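Local coordinates for protein esterase (Xanthomonas oryzae pv. oryzae, PDB 3H2G) that acts as a cell wall-degrading esterase in the bacterium's attack on rice, hydrolysing carboxylic ester bonds, at residues G178-M183 and S206-L211; S64-I69 and E95-I100. All coordinates share one frame; numbering follows the deposited sequence.

Contact 1: residues G178-M183 and S206-L211; sequences GGHTAM and SGPYAL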
loop_
_atom_site.group_PDB
_atom_site.type_symbol
_atom_site.label_atom_id
_atom_site.label_comp_id
_atom_site.label_asym_id
_atom_site.label_seq_id
_atom_site.Cartn_x
_atom_site.Cartn_y
_atom_site.Cartn_z
ATOM N N GLY A 178 0.966 1.056 -0.394
ATOM C CA GLY A 178 -0.225 0.415 -0.927
ATOM C C GLY A 178 -0.450 0.693 -2.398
ATOM O O GLY A 178 -1.130 -0.077 -3.079
ATOM N N GLY A 179 0.104 1.799 -2.888
ATOM C CA GLY A 179 -0.037 2.131 -4.298
ATOM C C GLY A 179 0.857 1.190 -5.081
ATOM O O GLY A 179 0.537 0.776 -6.197
ATOM N N HIS A 180 1.996 0.861 -4.481
ATOM C CA HIS A 180 2.957 -0.062 -5.071
ATOM C C HIS A 180 2.265 -1.432 -5.061
ATOM O O HIS A 180 2.304 -2.172 -6.042
ATOM C CB HIS A 180 4.232 -0.081 -4.213
ATOM C CG HIS A 180 5.295 -1.018 -4.703
ATOM N ND1 HIS A 180 6.253 -0.651 -5.625
ATOM C CD2 HIS A 180 5.558 -2.308 -4.383
ATOM C CE1 HIS A 180 7.059 -1.674 -5.851
ATOM N NE2 HIS A 180 6.658 -2.691 -5.111
ATOM N N THR A 181 1.612 -1.750 -3.946
ATOM C CA THR A 181 0.887 -3.009 -3.800
ATOM C C THR A 181 -0.226 -3.137 -4.840
ATOM O O THR A 181 -0.365 -4.172 -5.502
ATOM C CB THR A 181 0.243 -3.117 -2.400
ATOM O OG1 THR A 181 1.270 -3.187 -1.405
ATOM C CG2 THR A 181 -0.646 -4.355 -2.305
ATOM N N ALA A 182 -1.026 -2.083 -4.973
ATOM C CA ALA A 182 -2.132 -2.088 -5.923
ATOM C C ALA A 182 -1.646 -2.356 -7.342
ATOM O O ALA A 182 -2.200 -3.202 -8.050
ATOM C CB ALA A 182 -2.878 -0.754 -5.868
ATOM N N MET A 183 -0.606 -1.641 -7.756
ATOM C CA MET A 183 -0.070 -1.810 -9.103
ATOM C C MET A 183 0.567 -3.183 -9.304
ATOM O O MET A 183 0.420 -3.792 -10.369
ATOM C CB MET A 183 0.956 -0.714 -9.418
ATOM C CG MET A 183 1.456 -0.767 -10.863
ATOM S SD MET A 183 2.547 0.598 -11.323
ATOM C CE MET A 183 1.352 1.912 -11.582
ATOM N N SER A 206 -0.306 7.600 -4.900
ATOM C CA SER A 206 0.999 8.009 -4.379
ATOM C C SER A 206 1.989 6.868 -4.145
ATOM O O SER A 206 2.682 6.834 -3.123
ATOM C CB SER A 206 0.796 8.787 -3.077
ATOM O OG SER A 206 -0.126 9.850 -3.272
ATOM N N GLY A 207 2.066 5.945 -5.099
ATOM C CA GLY A 207 2.980 4.824 -4.967
ATOM C C GLY A 207 4.318 5.033 -5.659
ATOM O O GLY A 207 4.396 5.734 -6.669
ATOM N N PRO A 208 5.400 4.437 -5.133
ATOM C CA PRO A 208 6.736 4.570 -5.720
ATOM C C PRO A 208 6.963 3.529 -6.820
ATOM O O PRO A 208 7.779 2.628 -6.664
ATOM C CB PRO A 208 7.648 4.354 -4.519
ATOM C CG PRO A 208 6.905 3.308 -3.751
ATOM C CD PRO A 208 5.472 3.798 -3.805
ATOM N N TYR A 209 6.232 3.663 -7.929
ATOM C CA TYR A 209 6.328 2.723 -9.049
ATOM C C TYR A 209 7.747 2.640 -9.605
ATOM O O TYR A 209 8.209 1.563 -9.994
ATOM C CB TYR A 209 5.344 3.131 -10.152
ATOM C CG TYR A 209 4.030 3.641 -9.596
ATOM C CD1 TYR A 209 3.261 2.855 -8.739
ATOM C CD2 TYR A 209 3.601 4.942 -9.858
ATOM C CE1 TYR A 209 2.105 3.354 -8.144
ATOM C CE2 TYR A 209 2.447 5.454 -9.269
ATOM C CZ TYR A 209 1.708 4.657 -8.409
ATOM O OH TYR A 209 0.605 5.179 -7.775
ATOM N N ALA A 210 8.425 3.782 -9.665
ATOM C CA ALA A 210 9.811 3.824 -10.121
ATOM C C ALA A 210 10.574 3.781 -8.800
ATOM O O ALA A 210 11.190 4.763 -8.377
ATOM C CB ALA A 210 10.088 5.124 -10.872
ATOM N N LEU A 211 10.496 2.623 -8.149
ATOM C CA LEU A 211 11.096 2.398 -6.840
ATOM C C LEU A 211 12.569 2.746 -6.716
ATOM O O LEU A 211 12.949 3.551 -5.866
ATOM C CB LEU A 211 10.865 0.944 -6.410
ATOM C CG LEU A 211 11.261 0.600 -4.971
ATOM C CD1 LEU A 211 10.502 1.501 -4.005
ATOM C CD2 LEU A 211 10.956 -0.860 -4.681
#
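The carbonyl oxygen of Gly179 is approached from two directions: the amide of Met183 donates to it along the helix, N to O 3.1 Å, and the rim of the Tyr209 ring meets it edge-on, the oxygen lying in the ring plane 3.6 Å from CE1. Both ring faces are occupied. On one, the carbonyl oxygen of Gly207 stands 3.2 Å above the plane, over the centre; on the other, Met183 CE makes a CH-pi contact 3.7 Å from the ring centroid, 18° off the normal. Met183 SD sits obliquely, 3.5 Å from Tyr209 CD1, a Met-aromatic contact. A bend at the last torsion (chi3 -78°) turns the methyl over the ring. The phenol closes back on its own loop, where Gly207 N donates to Tyr209 OH at 3.1 Å and 151°, fixing the ring's tip. The backbones come close where neither residue has a side chain, at Gly179 CA and Gly207 CA, 4.1 Å apart. Gly178 ends a GxSxG sequence that probably forms the nucleophile elbow of this alpha/beta-hydrolase relative; the contact packs the helix turns that follow it against the loop after strand 198-205. No hydrogen bond crosses between the segments, and His180 ND1, 3.8 Å from Pro208 O, is buried without a partner, probably at some desolvation cost; cohesion rests on Met183 against the ring, perhaps with a weakly polar share from Tyr209 CE1 at the Gly179 oxygen.

Contact 2: residues S64-I69 and E95-I100; sequences SGVLLI and EQAKEI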
loop_
_atom_site.group_PDB
_atom_site.type_symbol
_atom_site.label_atom_id
_atom_site.label_comp_id
_atom_site.label_asym_id
_atom_site.label_seq_id
_atom_site.Cartn_x
_atom_site.Cartn_y
_atom_site.Cartn_z
ATOM N N SER A 64 -3.577 -11.989 7.644
ATOM C CA SER A 64 -4.880 -11.538 8.102
ATOM C C SER A 64 -5.374 -10.453 7.153
ATOM O O SER A 64 -4.626 -9.980 6.294
ATOM C CB SER A 64 -4.786 -11.008 9.540
ATOM O OG SER A 64 -3.836 -9.960 9.656
ATOM N N GLY A 65 -6.637 -10.070 7.287
ATOM C CA GLY A 65 -7.162 -9.047 6.406
ATOM C C GLY A 65 -8.410 -8.394 6.947
ATOM O O GLY A 65 -8.959 -8.830 7.956
ATOM N N VAL A 66 -8.847 -7.336 6.272
ATOM C CA VAL A 66 -10.045 -6.615 6.666
ATOM C C VAL A 66 -11.047 -6.720 5.521
ATOM O O VAL A 66 -10.668 -6.752 4.352
ATOM C CB VAL A 66 -9.736 -5.116 6.964
ATOM C CG1 VAL A 66 -9.104 -4.449 5.744
ATOM C CG2 VAL A 66 -11.010 -4.391 7.362
ATOM N N LEU A 67 -12.325 -6.803 5.871
ATOM C CA LEU A 67 -13.388 -6.901 4.877
ATOM C C LEU A 67 -14.506 -5.954 5.280
ATOM O O LEU A 67 -15.054 -6.069 6.374
ATOM C CB LEU A 67 -13.924 -8.337 4.807
ATOM C CG LEU A 67 -15.231 -8.575 4.034
ATOM C CD1 LEU A 67 -15.048 -8.199 2.571
ATOM C CD2 LEU A 67 -15.636 -10.043 4.161
ATOM N N LEU A 68 -14.826 -5.011 4.399
ATOM C CA LEU A 68 -15.896 -4.048 4.653
ATOM C C LEU A 68 -17.049 -4.405 3.725
ATOM O O LEU A 68 -16.877 -4.466 2.506
ATOM C CB LEU A 68 -15.405 -2.621 4.382
ATOM C CG LEU A 68 -14.161 -2.200 5.175
ATOM C CD1 LEU A 68 -13.777 -0.766 4.820
ATOM C CD2 LEU A 68 -14.439 -2.322 6.669
ATOM N N ILE A 69 -18.218 -4.652 4.306
ATOM C CA ILE A 69 -19.392 -5.038 3.527
ATOM C C ILE A 69 -20.503 -4.002 3.603
ATOM O O ILE A 69 -20.960 -3.651 4.693
ATOM C CB ILE A 69 -19.957 -6.388 4.028
ATOM C CG1 ILE A 69 -18.846 -7.440 4.057
ATOM C CG2 ILE A 69 -21.103 -6.843 3.130
ATOM C CD1 ILE A 69 -19.290 -8.787 4.610
ATOM N N GLU A 95 -3.450 -4.549 12.949
ATOM C CA GLU A 95 -4.480 -5.153 12.102
ATOM C C GLU A 95 -5.416 -4.031 11.640
ATOM O O GLU A 95 -5.987 -3.316 12.466
ATOM C CB GLU A 95 -5.291 -6.180 12.893
ATOM C CG GLU A 95 -4.512 -7.395 13.365
ATOM C CD GLU A 95 -5.288 -8.206 14.387
ATOM O OE1 GLU A 95 -6.495 -8.446 14.168
ATOM O OE2 GLU A 95 -4.692 -8.607 15.405
ATOM N N GLN A 96 -5.580 -3.874 10.330
ATOM C CA GLN A 96 -6.452 -2.820 9.809
ATOM C C GLN A 96 -7.879 -2.884 10.351
ATOM O O GLN A 96 -8.476 -1.855 10.669
ATOM C CB GLN A 96 -6.528 -2.882 8.286
ATOM C CG GLN A 96 -5.227 -2.636 7.563
ATOM C CD GLN A 96 -5.388 -2.821 6.072
ATOM O OE1 GLN A 96 -5.857 -1.925 5.368
ATOM N NE2 GLN A 96 -5.024 -3.999 5.585
ATOM N N ALA A 97 -8.429 -4.091 10.435
ATOM C CA ALA A 97 -9.796 -4.276 10.911
ATOM C C ALA A 97 -10.001 -3.723 12.316
ATOM O O ALA A 97 -10.971 -3.010 12.577
ATOM C CB ALA A 97 -10.170 -5.754 10.868
ATOM N N LYS A 98 -9.087 -4.046 13.221
ATOM C CA LYS A 98 -9.203 -3.566 14.590
ATOM C C LYS A 98 -8.954 -2.065 14.692
ATOM O O LYS A 98 -9.514 -1.397 15.562
ATOM C CB LYS A 98 -8.250 -4.344 15.501
ATOM C CG LYS A 98 -8.728 -5.770 15.752
ATOM C CD LYS A 98 -7.888 -6.495 16.786
ATOM C CE LYS A 98 -8.526 -7.827 17.169
ATOM N NZ LYS A 98 -8.658 -8.754 16.012
ATOM N N GLU A 99 -8.122 -1.533 13.801
ATOM C CA GLU A 99 -7.831 -0.104 13.798
ATOM C C GLU A 99 -9.093 0.673 13.413
ATOM O O GLU A 99 -9.415 1.691 14.024
ATOM C CB GLU A 99 -6.698 0.203 12.816
ATOM C CG GLU A 99 -6.260 1.662 12.774
ATOM C CD GLU A 99 -5.870 2.208 14.138
ATOM O OE1 GLU A 99 -5.233 1.473 14.924
ATOM O OE2 GLU A 99 -6.190 3.381 14.419
ATOM N N ILE A 100 -9.810 0.191 12.400
ATOM C CA ILE A 100 -11.039 0.853 11.972
ATOM C C ILE A 100 -12.048 0.784 13.115
ATOM O O ILE A 100 -12.770 1.746 13.388
ATOM C CB ILE A 100 -11.624 0.180 10.710
ATOM C CG1 ILE A 100 -10.675 0.406 9.527
ATOM C CG2 ILE A 100 -13.011 0.737 10.404
ATOM C CD1 ILE A 100 -11.127 -0.238 8.234
#
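Val66 carries this contact, its two methyls set against neighbouring residues, Gln96 and Ala97, in the first turn of helix 96-102. Their placement follows from chi1 of 58°: CG2 lies anti to the backbone N and CG1 between that nitrogen and the carbonyl carbon. CG2 rests against Ala97, 3.8 Å from its CA and 3.9 Å from its CB, which places the small alanine methyl beside the strand and lets the Val66 and Ala97 CA atoms approach to 4.9 Å. CG1 turns to Gln96, meeting CB at 3.9 Å where the two side chains cross at about a right angle. One turn on, Ile100 presents its terminal CD1 to both Val66 CG2 and Leu68 CD2, each at 4.2 Å; it thereby spans two strand residues whose side chains lie on the same face. The short axes of strand and helix pass 7.6 Å apart at 47°, a close strand-helix packing. Within 95-100, Lys98 NZ bridges to Glu95 OE1 on its syn side at 2.9 Å, with Glu48 of strand 43-54 as second partner. No hydrogen bond crosses between the segments, and the closest contacts are apolar; Asp124 links both, using one carboxylate oxygen for Ser64 OG and the other for Gln96 N, and at this helix N terminus its charge would probably be stabilised by the helix dipole.

Following the chain from the N terminus, contact 2 comes first: strand 60-71 leads through strand 79-85 to helix 96-102, which returns to pack on strand 60-71 and closes a loop of 25 residues between the segments. Contact 1 opens later, when helix 177-192 runs into strand 198-205 and the loop beyond comes back to the helix start, with 22 residues between. The two are in series, neither nested nor crossed; the centres of contact 1 and contact 2 lie about 21 Å apart. Contact 2 ties a helix to the antiparallel part of the mixed sheet, contact 1 a helix to the loop following a parallel strand. Helix 141-162 meets His180 through Glu144, and meets Leu67 and Ile69, which do not face helix 96-102.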